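Local coordinates for bubble protein (Penicillium brevicompactum, PDB 1UOY) that may act as a toxin and may recognise a molecule, or part of one, with a negatively charged surface potential, at residues 35-40 with 44-49. Numbering follows the deposited sequence.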
ATOM      1  N   VAL A  35      -1.752  -4.263  -4.090  1.00  6.99           N
ATOM      2  CA  VAL A  35      -0.677  -3.290  -4.153  1.00  5.79           C
ATOM      3  C   VAL A  35      -1.336  -1.943  -4.296  1.00  7.02           C
ATOM      4  O   VAL A  35      -2.249  -1.774  -5.155  1.00  9.03           O
ATOM      5  CB  VAL A  35       0.178  -3.520  -5.364  1.00  6.18           C
ATOM      6  CG1 VAL A  35       1.285  -2.438  -5.436  1.00  7.82           C
ATOM      7  CG2 VAL A  35       0.820  -4.916  -5.259  1.00  9.81           C
ATOM      8  N   VAL A  36      -0.925  -0.937  -3.498  1.00  6.50           N
ATOM      9  CA  VAL A  36      -1.522   0.404  -3.594  1.00  7.19           C
ATOM     10  C   VAL A  36      -0.478   1.471  -3.953  1.00  7.11           C
ATOM     11  O   VAL A  36       0.719   1.342  -3.631  1.00  7.92           O
ATOM     12  CB  VAL A  36      -2.226   0.797  -2.258  1.00  6.42           C
ATOM     13  CG1 VAL A  36      -3.436  -0.162  -1.990  1.00  8.46           C
ATOM     14  CG2 VAL A  36      -1.274   0.646  -1.041  1.00  9.17           C
ATOM     15  N   GLU A  37      -0.976   2.558  -4.551  1.00  7.22           N
ATOM     16  CA  GLU A  37      -0.132   3.674  -4.988  1.00  7.73           C
ATOM     17  C   GLU A  37      -0.903   4.925  -4.618  1.00  8.70           C
ATOM     18  O   GLU A  37      -2.128   4.943  -4.674  1.00  8.68           O
ATOM     19  CB  GLU A  37       0.068   3.601  -6.531  1.00  7.09           C
ATOM     20  CG  GLU A  37       1.023   4.697  -7.058  1.00  8.67           C
ATOM     21  CD  GLU A  37       1.193   4.625  -8.538  1.00  9.46           C
ATOM     22  OE1 GLU A  37       1.120   3.533  -9.134  1.00 12.69           O
ATOM     23  OE2 GLU A  37       1.411   5.689  -9.142  1.00 12.67           O
ATOM     24  N   CYS A  38      -0.197   6.008  -4.294  1.00  8.02           N
ATOM     25  CA  CYS A  38      -0.865   7.253  -3.961  1.00  8.50           C
ATOM     26  C   CYS A  38      -1.308   7.965  -5.226  1.00 10.80           C
ATOM     27  O   CYS A  38      -0.473   8.438  -5.994  1.00 12.25           O
ATOM     28  CB  CYS A  38       0.103   8.093  -3.136  1.00  8.55           C
ATOM     29  SG  CYS A  38      -0.713   9.622  -2.545  1.00 11.11           S
ATOM     30  N   LYS A  39      -2.608   8.000  -5.434  1.00 10.31           N
ATOM     31  CA  LYS A  39      -3.189   8.652  -6.615  1.00 10.91           C
ATOM     32  C   LYS A  39      -4.351   9.532  -6.172  1.00 10.60           C
ATOM     33  O   LYS A  39      -5.249   9.097  -5.463  1.00 12.23           O
ATOM     34  CB  LYS A  39      -3.714   7.598  -7.601  1.00 12.67           C
ATOM     35  CG  LYS A  39      -2.605   6.671  -8.121  1.00 14.06           C
ATOM     36  CD  LYS A  39      -3.210   5.624  -9.061  1.00 24.61           C
ATOM     37  CE  LYS A  39      -2.153   5.022  -9.924  1.00 30.97           C
ATOM     38  NZ  LYS A  39      -1.616   6.026 -10.881  1.00 36.32           N
ATOM     39  N   GLY A  40      -4.311  10.785  -6.606  1.00 14.22           N
ATOM     40  CA  GLY A  40      -5.408  11.674  -6.233  1.00 16.11           C
ATOM     41  C   GLY A  40      -5.613  11.794  -4.728  1.00 13.96           C
ATOM     42  O   GLY A  40      -6.744  11.940  -4.250  1.00 16.47           O
ATOM     43  N   THR A  44      -4.529   3.922  -3.560  1.00  8.44           N
ATOM     44  CA  THR A  44      -5.424   3.338  -4.568  1.00  9.22           C
ATOM     45  C   THR A  44      -4.860   2.028  -5.011  1.00  8.76           C
ATOM     46  O   THR A  44      -3.664   1.928  -5.342  1.00  9.04           O
ATOM     47  CB  THR A  44      -5.464   4.338  -5.748  1.00 11.89           C
ATOM     48  OG1 THR A  44      -5.976   5.595  -5.284  1.00 12.33           O
ATOM     49  CG2 THR A  44      -6.376   3.877  -6.873  1.00 13.52           C
ATOM     50  N   GLU A  45      -5.711   1.014  -5.051  1.00  8.76           N
ATOM     51  CA  GLU A  45      -5.224  -0.310  -5.462  1.00  8.88           C
ATOM     52  C   GLU A  45      -4.904  -0.322  -6.954  1.00 10.53           C
ATOM     53  O   GLU A  45      -5.772   0.031  -7.776  1.00 12.28           O
ATOM     54  CB  GLU A  45      -6.255  -1.392  -5.128  1.00  8.72           C
ATOM     55  CG  GLU A  45      -5.736  -2.799  -5.435  1.00 10.70           C
ATOM     56  CD  GLU A  45      -6.633  -3.867  -4.887  1.00 10.42           C
ATOM     57  OE1 GLU A  45      -7.445  -4.412  -5.670  1.00 13.14           O
ATOM     58  OE2 GLU A  45      -6.549  -4.139  -3.674  1.00 11.13           O
ATOM     59  N   VAL A  46      -3.651  -0.659  -7.254  1.00  8.94           N
ATOM     60  CA  VAL A  46      -3.182  -0.741  -8.650  1.00  8.36           C
ATOM     61  C   VAL A  46      -3.000  -2.167  -9.152  1.00  9.09           C
ATOM     62  O   VAL A  46      -2.842  -2.390 -10.373  1.00 12.71           O
ATOM     63  CB  VAL A  46      -1.887   0.083  -8.885  1.00  9.41           C
ATOM     64  CG1 VAL A  46      -2.184   1.584  -8.698  1.00 11.06           C
ATOM     65  CG2 VAL A  46      -0.783  -0.372  -7.975  1.00 11.59           C
ATOM     66  N   GLN A  47      -3.043  -3.136  -8.239  1.00  7.72           N
ATOM     67  CA  GLN A  47      -3.004  -4.528  -8.637  1.00  8.89           C
ATOM     68  C   GLN A  47      -3.698  -5.311  -7.561  1.00 10.24           C
ATOM     69  O   GLN A  47      -3.485  -5.094  -6.359  1.00  9.72           O
ATOM     70  CB  GLN A  47      -1.590  -5.061  -8.800  1.00  8.70           C
ATOM     71  CG  GLN A  47      -1.593  -6.530  -9.323  1.00 11.07           C
ATOM     72  CD  GLN A  47      -0.176  -7.087  -9.538  1.00 14.95           C
ATOM     73  OE1 GLN A  47       0.824  -6.348  -9.568  1.00 13.90           O
ATOM     74  NE2 GLN A  47      -0.087  -8.394  -9.704  1.00 13.60           N
ATOM     75  N   ASP A  48      -4.597  -6.194  -7.979  1.00  9.86           N
ATOM     76  CA  ASP A  48      -5.288  -7.070  -7.049  1.00  8.47           C
ATOM     77  C   ASP A  48      -4.532  -8.381  -6.995  1.00  9.52           C
ATOM     78  O   ASP A  48      -4.510  -9.130  -7.989  1.00 11.33           O
ATOM     79  CB  ASP A  48      -6.714  -7.336  -7.556  1.00  8.77           C
ATOM     80  CG  ASP A  48      -7.604  -7.981  -6.534  1.00 12.21           C
ATOM     81  OD1 ASP A  48      -7.107  -8.457  -5.481  1.00 10.22           O
ATOM     82  OD2 ASP A  48      -8.851  -8.051  -6.767  1.00 10.19           O
ATOM     83  N   CYS A  49      -3.887  -8.665  -5.863  1.00  8.39           N
ATOM     84  CA  CYS A  49      -3.169  -9.906  -5.694  1.00  8.57           C
ATOM     85  C   CYS A  49      -4.101 -11.086  -5.537  1.00 10.53           C
ATOM     86  O   CYS A  49      -3.695 -12.219  -5.729  1.00 10.14           O
ATOM     87  CB  CYS A  49      -2.238  -9.808  -4.461  1.00  7.77           C
ATOM     88  SG  CYS A  49      -1.063  -8.434  -4.495  1.00  9.03           S
TER
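Val35 faces both Val46 and Gln47 in a classic beta bulge that interrupts the antiparallel hairpin of strands 34-39 and 42-48; the N-to-C directions of the two short strand segments differ by 138°. Near the turn the ladder is regular: Glu37 and Thr44 form a hydrogen-bonded pair, with Thr44 N to Glu37 O at 2.8 Å and Glu37 N to Thr44 O at 2.9 Å. Val36 and Glu45 follow as a non-hydrogen-bonded pair. At the bulge Val35 O accepts hydrogen bonds from Val46 N (2.8 Å) and, weakly, from Gln47 N (3.5 Å), while Val35 N gives its hydrogen to Gln47 O, lying in the plane of that carbonyl. Strand 42-48 is an outer strand of the three-stranded sheet; strand 26-28 flanks 34-39 on its other edge.

At the bulge the methyls of Val46 meet side chains on the face that carries Val35, Glu37 and Thr44. Its CG2 lies 3.9 Å from Val35 CG1, and its CG1 touches both Glu37 CB and Lys39 CE, each at 3.7 Å. The Glu37 chain crosses Val46 at about a right angle; with CG anti to the backbone N (chi1 -176°) and the chain extended, its carboxylate passes Val46 CG1, so that OE1 is hydrogen-bonded to His26 NE2 while OE2 forms a salt bridge with Lys39 NZ. Lys39 meets that carboxylate by bending at its last torsion (chi4 -68°). On the other face, Val36 packs against Phe27 and Trp43. At the far end, Val35 CG2 touches Cys49 SG, the sulfur disulfide-bonded to Cys64, at 4.1 Å.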